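Local coordinates for secreted protein (Kutzneria albida DSM 43870, PDB 5M6Q) that probably catalyses protein cross-linking as a microbial transglutaminase, joining the side-chain amide of glutamine to primary amines such as that of lysine, at residues E23-E26 against G30-M33; A78-I83 against V219-K224; T146-D151 against F212-F217; Y175-Q180 against T184-N189. All coordinates share one frame; numbering follows the deposited sequence.

Contact 1 of 4, residues E23-E26 against G30-M33; sequences EAWE and GREM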
# COMPACT_ATOMS: atom_id res chain seq x y z
N GLU A 23 -15.01 1.90 14.37
CA GLU A 23 -15.60 3.13 14.89
C GLU A 23 -14.70 4.33 14.64
O GLU A 23 -15.18 5.38 14.26
CB GLU A 23 -15.90 3.00 16.38
CG GLU A 23 -17.19 2.25 16.66
CD GLU A 23 -17.44 2.01 18.14
OE1 GLU A 23 -16.85 2.74 18.98
OE2 GLU A 23 -18.21 1.07 18.46
N ALA A 24 -13.40 4.19 14.86
CA ALA A 24 -12.50 5.31 14.58
C ALA A 24 -12.53 5.62 13.09
O ALA A 24 -12.60 6.78 12.69
CB ALA A 24 -11.10 5.02 15.05
N TRP A 25 -12.48 4.57 12.27
CA TRP A 25 -12.55 4.71 10.82
C TRP A 25 -13.83 5.44 10.38
O TRP A 25 -13.79 6.31 9.52
CB TRP A 25 -12.48 3.33 10.17
CG TRP A 25 -12.30 3.32 8.68
CD1 TRP A 25 -11.13 3.20 7.99
CD2 TRP A 25 -13.34 3.42 7.69
NE1 TRP A 25 -11.37 3.22 6.64
CE2 TRP A 25 -12.71 3.35 6.43
CE3 TRP A 25 -14.73 3.55 7.75
CZ2 TRP A 25 -13.43 3.42 5.23
CZ3 TRP A 25 -15.44 3.62 6.56
CH2 TRP A 25 -14.79 3.55 5.32
N GLU A 26 -14.95 5.08 10.99
CA GLU A 26 -16.22 5.69 10.61
C GLU A 26 -16.30 7.15 11.04
O GLU A 26 -16.88 7.97 10.33
CB GLU A 26 -17.39 4.90 11.20
CG GLU A 26 -17.56 3.55 10.53
CD GLU A 26 -18.56 2.66 11.25
OE1 GLU A 26 -18.94 2.98 12.39
OE2 GLU A 26 -18.96 1.63 10.66
N GLY A 30 -16.38 9.88 8.18
CA GLY A 30 -17.69 10.49 8.32
C GLY A 30 -18.85 9.69 7.76
O GLY A 30 -19.84 10.24 7.29
N ARG A 31 -18.73 8.37 7.82
CA ARG A 31 -19.77 7.50 7.30
C ARG A 31 -19.61 6.08 7.81
O ARG A 31 -18.56 5.70 8.32
CB ARG A 31 -19.74 7.47 5.78
CG ARG A 31 -18.61 6.66 5.20
CD ARG A 31 -18.86 6.39 3.75
NE ARG A 31 -17.66 5.96 3.05
CZ ARG A 31 -17.33 4.68 2.87
NH1 ARG A 31 -16.22 4.38 2.22
NH2 ARG A 31 -18.13 3.72 3.33
N GLU A 32 -20.67 5.31 7.65
CA GLU A 32 -20.69 3.94 8.08
C GLU A 32 -19.89 3.07 7.12
O GLU A 32 -19.88 3.30 5.90
CB GLU A 32 -22.14 3.46 8.18
CG GLU A 32 -22.34 2.08 8.77
CD GLU A 32 -23.73 1.94 9.37
OE1 GLU A 32 -24.17 2.89 10.05
OE2 GLU A 32 -24.37 0.88 9.16
N MET A 33 -19.21 2.08 7.67
CA MET A 33 -18.49 1.12 6.86
C MET A 33 -19.50 0.10 6.35
O MET A 33 -20.31 -0.41 7.12
CB MET A 33 -17.37 0.45 7.68
CG MET A 33 -16.40 -0.38 6.85
SD MET A 33 -15.08 -1.20 7.79
CE MET A 33 -13.91 0.13 8.07
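E26 grips the residues beyond its helix through two oxygens. Its backbone O receives R31 N at 3.1 Å in a bent bond (137°); G30, just before R31, leaves the helix with the positive phi that glycine tolerates readily. The E26 side chain, with CG beside the backbone N (chi1 -70°) and straight beyond it, reaches across to M33, whose side chain it meets roughly at a right angle, and takes M33 N on OE2 at 3.0 Å. That bond is nearly straight, though it meets the anti side of the carboxylate and stands out of its plane.

The nonpolar contacts belong to W25. M33 bends at its last torsion (chi3 -79°), which lays CE over the five-membered ring, 3.7 Å from its centroid, as a CH-pi contact; SD adds an oblique Met-aromatic contact.

R31 meets the indole at its edge: NH1 lies near the ring plane, 3.5 Å from W25 CH2, while CH2 sits over a face of the guanidinium. The guanidinium makes its salt bridge to E37, while W25 NE1 binds N52.

Thus the buried indole and thioether supply packing, and the M33 N-H and, weakly, R38 would probably favour the charged form of E26.

Contact 2 of 4, residues A78-I83 against V219-K224; sequences AALNKI and VAFAKK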
# COMPACT_ATOMS: atom_id res chain seq x y z
N ALA A 78 3.73 12.60 -4.51
CA ALA A 78 3.57 14.05 -4.72
C ALA A 78 3.43 14.37 -6.20
O ALA A 78 2.62 15.21 -6.58
CB ALA A 78 4.73 14.82 -4.12
N ALA A 79 4.19 13.70 -7.05
CA ALA A 79 4.12 13.96 -8.48
C ALA A 79 2.73 13.62 -9.02
O ALA A 79 2.13 14.40 -9.77
CB ALA A 79 5.20 13.18 -9.21
N LEU A 80 2.20 12.46 -8.64
CA LEU A 80 0.89 12.03 -9.09
C LEU A 80 -0.23 12.91 -8.56
O LEU A 80 -1.16 13.24 -9.29
CB LEU A 80 0.63 10.59 -8.70
CG LEU A 80 1.43 9.53 -9.45
CD1 LEU A 80 1.20 8.20 -8.77
CD2 LEU A 80 1.04 9.48 -10.92
N ASN A 81 -0.17 13.27 -7.28
CA ASN A 81 -1.16 14.17 -6.70
C ASN A 81 -1.17 15.52 -7.43
O ASN A 81 -2.22 16.10 -7.67
CB ASN A 81 -0.92 14.39 -5.20
CG ASN A 81 -1.52 13.28 -4.35
OD1 ASN A 81 -2.44 12.57 -4.78
ND2 ASN A 81 -1.01 13.13 -3.14
N LYS A 82 0.01 16.00 -7.80
CA LYS A 82 0.11 17.25 -8.53
C LYS A 82 -0.62 17.16 -9.89
O LYS A 82 -1.35 18.07 -10.27
CB LYS A 82 1.58 17.62 -8.72
CG LYS A 82 1.83 18.99 -9.33
CD LYS A 82 3.33 19.32 -9.26
CE LYS A 82 3.65 20.74 -9.74
NZ LYS A 82 3.69 20.83 -11.23
N ILE A 83 -0.47 16.04 -10.59
CA ILE A 83 -1.17 15.87 -11.86
C ILE A 83 -2.69 15.69 -11.69
O ILE A 83 -3.46 16.36 -12.39
CB ILE A 83 -0.60 14.71 -12.66
CG1 ILE A 83 0.81 15.05 -13.14
CG2 ILE A 83 -1.53 14.39 -13.84
CD1 ILE A 83 1.54 13.91 -13.80
N VAL A 219 2.76 3.00 -4.36
CA VAL A 219 1.87 4.12 -4.56
C VAL A 219 0.69 3.64 -5.36
O VAL A 219 0.86 2.95 -6.36
CB VAL A 219 2.59 5.27 -5.29
CG1 VAL A 219 1.67 6.47 -5.41
CG2 VAL A 219 3.87 5.63 -4.58
N ALA A 220 -0.51 3.99 -4.91
CA ALA A 220 -1.73 3.60 -5.61
C ALA A 220 -2.75 4.71 -5.45
O ALA A 220 -2.70 5.48 -4.48
CB ALA A 220 -2.28 2.27 -5.08
N PHE A 221 -3.69 4.78 -6.38
CA PHE A 221 -4.75 5.76 -6.27
C PHE A 221 -5.83 5.28 -5.34
O PHE A 221 -6.31 4.15 -5.43
CB PHE A 221 -5.32 6.10 -7.65
CG PHE A 221 -4.45 7.06 -8.41
CD1 PHE A 221 -4.28 8.35 -7.95
CD2 PHE A 221 -3.76 6.65 -9.54
CE1 PHE A 221 -3.48 9.23 -8.63
CE2 PHE A 221 -2.95 7.53 -10.22
CZ PHE A 221 -2.80 8.83 -9.76
N ALA A 222 -6.17 6.13 -4.39
CA ALA A 222 -7.31 5.89 -3.53
C ALA A 222 -8.43 6.82 -3.97
O ALA A 222 -8.19 7.88 -4.55
CB ALA A 222 -6.94 6.13 -2.06
N LYS A 223 -9.67 6.43 -3.70
CA LYS A 223 -10.78 7.33 -3.96
C LYS A 223 -11.07 8.14 -2.69
O LYS A 223 -11.26 7.56 -1.62
CB LYS A 223 -11.99 6.55 -4.42
CG LYS A 223 -13.19 7.42 -4.73
CD LYS A 223 -14.41 6.59 -5.08
CE LYS A 223 -15.69 7.42 -4.96
NZ LYS A 223 -16.86 6.64 -5.43
N LYS A 224 -11.08 9.47 -2.81
CA LYS A 224 -11.44 10.35 -1.69
C LYS A 224 -12.83 10.05 -1.13
O LYS A 224 -13.65 9.42 -1.80
CB LYS A 224 -11.39 11.81 -2.13
CG LYS A 224 -10.03 12.35 -2.49
CD LYS A 224 -10.20 13.71 -3.16
CE LYS A 224 -8.94 14.16 -3.85
NZ LYS A 224 -9.15 15.42 -4.63
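K82 N donates to A78 O at 3.0 Å, and this turn of helix sets the intervening L80 against V219 and F221. No hydrogen bond crosses between the two segments, so the contact itself is wholly apolar. L80 is the single helical residue that carries it. Its CA-CB bond aims at the strand, and the branched end meets both partners: CD1 reaches V219 CG1 at 3.8 Å and borders F221 CZ, while CD2 lies 4.1 Å from F221 CZ. L80 CB completes the seat, 4.0 Å from the same F221 CZ, so the far end of the phenyl ring is met by both the root and the tip of the leucine. The approach to the ring is oblique. V219 offers CG1 because that methyl stands anti to the backbone N (chi1 -176°), directed at the helix. As residues i and i+2 of a strand, V219 and F221 serve the same side of the sheet, and A220 between them points away. Leucine suits the helical place because its forked end can touch two neighbours at once; valine suits the strand, and the long phenyl ring spans the gap to the helix.

Helix 70-84 thus lies over strand 214-223, with Y93 of helix 90-99 and L103 closing round L80. On the sheet, A124 of strand 122-131, whose N-H is accepted by N81 OD1, adjoins both L80 and V219.

Contact 3 of 4, residues T146-D151 against F212-F217; sequences TTYRPD and FDEQVF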
# COMPACT_ATOMS: atom_id res chain seq x y z
N THR A 146 17.63 -11.57 -6.66
CA THR A 146 17.86 -10.39 -7.49
C THR A 146 16.60 -9.92 -8.21
O THR A 146 16.58 -8.82 -8.74
CB THR A 146 18.94 -10.63 -8.56
OG1 THR A 146 18.51 -11.67 -9.44
CG2 THR A 146 20.25 -11.03 -7.90
N THR A 147 15.56 -10.75 -8.23
CA THR A 147 14.36 -10.42 -9.00
C THR A 147 13.71 -9.14 -8.49
O THR A 147 13.21 -8.34 -9.28
CB THR A 147 13.33 -11.58 -8.98
OG1 THR A 147 13.83 -12.69 -9.74
CG2 THR A 147 12.00 -11.15 -9.59
N TYR A 148 13.72 -8.91 -7.18
CA TYR A 148 12.99 -7.76 -6.66
C TYR A 148 13.93 -6.64 -6.24
O TYR A 148 13.58 -5.80 -5.41
CB TYR A 148 12.07 -8.19 -5.51
CG TYR A 148 11.09 -9.23 -5.98
CD1 TYR A 148 10.06 -8.89 -6.86
CD2 TYR A 148 11.23 -10.56 -5.60
CE1 TYR A 148 9.18 -9.83 -7.31
CE2 TYR A 148 10.35 -11.52 -6.06
CZ TYR A 148 9.33 -11.15 -6.91
OH TYR A 148 8.46 -12.10 -7.39
N ARG A 149 15.11 -6.59 -6.84
CA ARG A 149 16.02 -5.49 -6.56
C ARG A 149 15.53 -4.21 -7.22
O ARG A 149 15.08 -4.22 -8.37
CB ARG A 149 17.44 -5.82 -7.01
CG ARG A 149 18.06 -7.04 -6.29
CD ARG A 149 18.79 -6.72 -4.95
NE ARG A 149 17.97 -6.06 -3.93
CZ ARG A 149 16.97 -6.65 -3.27
NH1 ARG A 149 16.66 -7.91 -3.53
NH2 ARG A 149 16.28 -5.97 -2.37
N PRO A 150 15.59 -3.09 -6.48
CA PRO A 150 15.14 -1.82 -7.04
C PRO A 150 16.04 -1.37 -8.17
O PRO A 150 17.25 -1.58 -8.14
CB PRO A 150 15.22 -0.85 -5.85
CG PRO A 150 15.35 -1.74 -4.61
CD PRO A 150 16.10 -2.95 -5.10
N ASP A 151 15.43 -0.81 -9.20
CA ASP A 151 16.16 -0.15 -10.28
C ASP A 151 17.17 0.83 -9.67
O ASP A 151 16.79 1.71 -8.90
CB ASP A 151 15.17 0.57 -11.20
CG ASP A 151 15.82 1.09 -12.46
OD1 ASP A 151 16.58 2.08 -12.38
OD2 ASP A 151 15.55 0.52 -13.54
N PHE A 212 9.66 -12.86 5.91
CA PHE A 212 9.84 -11.95 4.78
C PHE A 212 11.29 -11.56 4.53
O PHE A 212 12.03 -11.32 5.47
CB PHE A 212 9.05 -10.67 5.03
CG PHE A 212 7.66 -10.88 5.51
CD1 PHE A 212 6.77 -11.68 4.78
CD2 PHE A 212 7.22 -10.27 6.68
CE1 PHE A 212 5.48 -11.89 5.22
CE2 PHE A 212 5.92 -10.45 7.13
CZ PHE A 212 5.05 -11.27 6.41
N ASP A 213 11.70 -11.42 3.27
CA ASP A 213 13.03 -10.86 3.02
C ASP A 213 13.00 -9.67 2.05
O ASP A 213 14.04 -9.15 1.66
CB ASP A 213 14.00 -11.94 2.53
CG ASP A 213 13.57 -12.60 1.22
OD1 ASP A 213 12.40 -12.47 0.81
OD2 ASP A 213 14.43 -13.28 0.61
N GLU A 214 11.80 -9.25 1.70
CA GLU A 214 11.59 -8.11 0.81
C GLU A 214 10.55 -7.15 1.39
O GLU A 214 9.59 -7.58 2.02
CB GLU A 214 11.11 -8.56 -0.58
CG GLU A 214 12.09 -9.44 -1.35
CD GLU A 214 13.39 -8.73 -1.76
OE1 GLU A 214 13.46 -7.47 -1.73
OE2 GLU A 214 14.35 -9.46 -2.12
N GLN A 215 10.76 -5.87 1.14
CA GLN A 215 9.79 -4.85 1.50
C GLN A 215 9.80 -3.79 0.41
O GLN A 215 10.86 -3.36 -0.02
CB GLN A 215 10.12 -4.23 2.86
CG GLN A 215 9.13 -3.15 3.29
CD GLN A 215 9.28 -2.77 4.75
OE1 GLN A 215 10.04 -3.39 5.48
NE2 GLN A 215 8.54 -1.76 5.19
N VAL A 216 8.61 -3.40 -0.04
CA VAL A 216 8.45 -2.33 -1.02
C VAL A 216 7.50 -1.26 -0.49
O VAL A 216 6.70 -1.51 0.40
CB VAL A 216 7.92 -2.86 -2.38
CG1 VAL A 216 8.91 -3.82 -3.02
CG2 VAL A 216 6.56 -3.53 -2.20
N PHE A 217 7.61 -0.07 -1.06
CA PHE A 217 6.71 1.01 -0.75
C PHE A 217 5.98 1.35 -2.04
O PHE A 217 6.61 1.66 -3.05
CB PHE A 217 7.47 2.20 -0.18
CG PHE A 217 8.16 1.89 1.11
CD1 PHE A 217 7.50 2.10 2.32
CD2 PHE A 217 9.42 1.34 1.12
CE1 PHE A 217 8.13 1.79 3.50
CE2 PHE A 217 10.04 1.03 2.30
CZ PHE A 217 9.40 1.25 3.49
O HOH W 1 12.38 -5.38 -3.03
O HOH W 2 14.77 -10.41 -5.03
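E214 reaches across to Y148 and R149. CB points at the loop 146-151. CG then lies obliquely beside the Y148 ring, and a bend at the second torsion (chi2 -67°) carries CD to 4.0 Å from Y148 CB. At the tip the carboxylate divides. OE2 receives R149 NH1 at 3.1 Å in an almost straight bond (174°) that lies in the guanidinium plane, and OE1 receives R149 NH2 at 3.3 Å from slightly outside that plane. Both oxygens use their syn lone pairs, so this is the end-on, bidentate salt bridge of arginine with a carboxylate, the two flat groups only 27° from coplanar. R149 doubles back through bends at its second and third torsions to present these nitrogens; NH1 also binds H145 O. Two waters tie the carboxylate to the loop backbone. One accepts from Y148 N at 2.8 Å and donates to E214 OE2 at 3.1 Å; the other lies 2.7 Å from E214 OE1, close to Y148 O. A buried glutamate is thus well supplied with polar partners, and arginine suits it because NH1 and NH2 can each face one oxygen.

The type I turn 146-149, which follows on from helix 141-146, is held in this way to the start of strand 214-223, where D213 and E214 form a classic beta bulge opposite F131 of strand 122-131. F131 also meets the Y148 ring edge-to-face.

Contact 4 of 4, residues Y175-Q180 against T184-N189; sequences YGWFDQ and TWWHAN
Y175 begins the first strand with its O only 3.1 Å from H187 CB, while its ring turns away and its hydroxyl bonds K129. G176 follows. Having no side chain, it lets the W185 indole lie close by, and its O sits at the rim of that ring, 3.3 Å from W185 CE3. W177 pairs with W186 in a hydrogen-bonded antiparallel pair: W177 N gives to W186 O at 2.8 Å and W186 N returns to W177 O at 2.9 Å. F178 and W185 form the next, non-hydrogen-bonded pair and instead meet through their rings, an offset stack with centroids 4.1 Å apart and planes at 8°; F178 CB also lies over the indole. Q180 CG rests on the other face of the phenyl, which is therefore sandwiched. At D179 the backbone bonds resume, D179 N to T184 O at 2.8 Å and T184 N to D179 O at 3.2 Å. Its side chain, CG anti to the backbone N (chi1 173°), runs beside W186 and takes W186 NE1 on the anti lone pair of OD2 at 3.2 Å, a bent bond (138°). OD1 holds D181 N and T182 N, so aspartate steadies the hairpin turn while satisfying a buried indole.

H187 binds D174 through ND1 and S200 through NE2, and the D174 pairing is consistent with the Asp-His pair of microbial transglutaminases. The hairpin occupies the middle of the antiparallel sheet, strand 122-131 flanking 174-179 and strand 196-200 flanking 184-188, with helix 47-53 packed on W177.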
# COMPACT_ATOMS: atom_id res chain seq x y z
N TYR A 175 0.85 -6.14 4.79
CA TYR A 175 0.54 -4.85 4.18
C TYR A 175 0.41 -3.83 5.26
O TYR A 175 -0.27 -4.07 6.25
CB TYR A 175 -0.78 -4.89 3.41
CG TYR A 175 -0.68 -5.62 2.10
CD1 TYR A 175 -0.75 -7.01 2.05
CD2 TYR A 175 -0.51 -4.93 0.92
CE1 TYR A 175 -0.64 -7.69 0.83
CE2 TYR A 175 -0.41 -5.59 -0.30
CZ TYR A 175 -0.48 -6.97 -0.33
OH TYR A 175 -0.38 -7.62 -1.54
N GLY A 176 1.03 -2.67 5.07
CA GLY A 176 0.91 -1.58 6.01
C GLY A 176 0.46 -0.30 5.34
O GLY A 176 1.13 0.22 4.45
N TRP A 177 -0.69 0.21 5.77
CA TRP A 177 -1.23 1.43 5.22
C TRP A 177 -0.54 2.63 5.84
O TRP A 177 -0.45 2.74 7.07
CB TRP A 177 -2.73 1.50 5.49
CG TRP A 177 -3.29 2.82 5.08
CD1 TRP A 177 -3.49 3.91 5.88
CD2 TRP A 177 -3.69 3.20 3.77
NE1 TRP A 177 -4.01 4.95 5.14
CE2 TRP A 177 -4.14 4.54 3.84
CE3 TRP A 177 -3.72 2.54 2.54
CZ2 TRP A 177 -4.63 5.22 2.74
CZ3 TRP A 177 -4.21 3.23 1.44
CH2 TRP A 177 -4.66 4.54 1.55
N PHE A 178 -0.03 3.51 4.99
CA PHE A 178 0.69 4.69 5.49
C PHE A 178 -0.26 5.80 5.91
O PHE A 178 -0.87 6.45 5.07
CB PHE A 178 1.65 5.23 4.42
CG PHE A 178 2.67 6.19 4.95
CD1 PHE A 178 2.86 6.37 6.33
CD2 PHE A 178 3.47 6.91 4.07
CE1 PHE A 178 3.81 7.25 6.82
CE2 PHE A 178 4.44 7.80 4.54
CZ PHE A 178 4.61 7.96 5.93
N ASP A 179 -0.36 6.02 7.21
CA ASP A 179 -1.17 7.10 7.75
C ASP A 179 -0.25 8.31 7.90
O ASP A 179 0.54 8.38 8.83
CB ASP A 179 -1.79 6.69 9.09
CG ASP A 179 -2.52 7.84 9.82
OD1 ASP A 179 -2.35 9.04 9.52
OD2 ASP A 179 -3.28 7.51 10.76
N GLN A 180 -0.37 9.25 6.97
CA GLN A 180 0.55 10.36 6.92
C GLN A 180 0.11 11.53 7.81
O GLN A 180 0.79 12.55 7.87
CB GLN A 180 0.75 10.80 5.48
CG GLN A 180 1.50 9.73 4.69
CD GLN A 180 1.53 9.96 3.18
OE1 GLN A 180 0.59 9.58 2.47
NE2 GLN A 180 2.62 10.52 2.69
N THR A 184 2.21 6.79 11.02
CA THR A 184 2.16 5.40 11.47
C THR A 184 1.71 4.49 10.34
O THR A 184 1.20 4.94 9.32
CB THR A 184 1.21 5.20 12.67
OG1 THR A 184 -0.09 5.72 12.35
CG2 THR A 184 1.75 5.92 13.90
N TRP A 185 1.88 3.20 10.57
CA TRP A 185 1.64 2.18 9.59
C TRP A 185 0.60 1.21 10.13
O TRP A 185 0.79 0.63 11.20
CB TRP A 185 2.96 1.49 9.24
CG TRP A 185 3.84 2.46 8.54
CD1 TRP A 185 4.61 3.44 9.11
CD2 TRP A 185 3.97 2.63 7.11
NE1 TRP A 185 5.23 4.18 8.14
CE2 TRP A 185 4.87 3.71 6.90
CE3 TRP A 185 3.44 1.97 6.00
CZ2 TRP A 185 5.23 4.14 5.62
CZ3 TRP A 185 3.81 2.39 4.74
CH2 TRP A 185 4.69 3.46 4.55
N TRP A 186 -0.51 1.09 9.42
CA TRP A 186 -1.64 0.30 9.88
C TRP A 186 -1.66 -1.07 9.24
O TRP A 186 -1.68 -1.19 8.02
CB TRP A 186 -2.94 1.04 9.59
CG TRP A 186 -3.07 2.28 10.42
CD1 TRP A 186 -2.44 3.47 10.20
CD2 TRP A 186 -3.83 2.44 11.62
NE1 TRP A 186 -2.79 4.37 11.19
CE2 TRP A 186 -3.64 3.76 12.07
CE3 TRP A 186 -4.65 1.58 12.37
CZ2 TRP A 186 -4.25 4.26 13.22
CZ3 TRP A 186 -5.27 2.09 13.51
CH2 TRP A 186 -5.06 3.41 13.92
N HIS A 187 -1.62 -2.10 10.07
CA HIS A 187 -1.64 -3.45 9.54
C HIS A 187 -2.45 -4.32 10.49
O HIS A 187 -3.25 -3.81 11.26
CB HIS A 187 -0.21 -3.99 9.31
CG HIS A 187 0.72 -3.88 10.49
ND1 HIS A 187 1.52 -4.92 10.90
CD2 HIS A 187 1.02 -2.84 11.30
CE1 HIS A 187 2.25 -4.54 11.93
NE2 HIS A 187 1.97 -3.28 12.19
N ALA A 188 -2.28 -5.63 10.39
CA ALA A 188 -3.08 -6.55 11.21
C ALA A 188 -2.35 -7.88 11.29
O ALA A 188 -1.35 -8.09 10.60
CB ALA A 188 -4.51 -6.72 10.63
N ASN A 189 -2.84 -8.79 12.14
CA ASN A 189 -2.14 -10.05 12.32
C ASN A 189 -2.54 -11.08 11.25
O ASN A 189 -1.67 -11.68 10.63
CB ASN A 189 -2.37 -10.62 13.72
CG ASN A 189 -3.84 -10.77 14.09
OD1 ASN A 189 -4.74 -10.26 13.42
ND2 ASN A 189 -4.08 -11.47 15.19

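Contacts 2, 3 and 4 all reach the one antiparallel sheet, whereas contact 1, whose centre lies about 20 Å from the centre of the chain, closes a helix and is only partly buried. Strand 214-223 serves two of them: near its start contact 3 holds a loop by charge and water, and further along contact 2 packs a helix by hydrocarbon alone. Contact 4, nearest the centre, combines backbone pairing with stacked aromatics, and touches contact 3 where F217 CD1 lies 3.8 Å from W185 CH2. Contacts 1 and 3 lie on opposite sides of the chain's centre. Three contacts employ a carboxylate, toward a backbone N-H in contact 1, a guanidinium and waters in contact 3, and an indole N-H in contact 4.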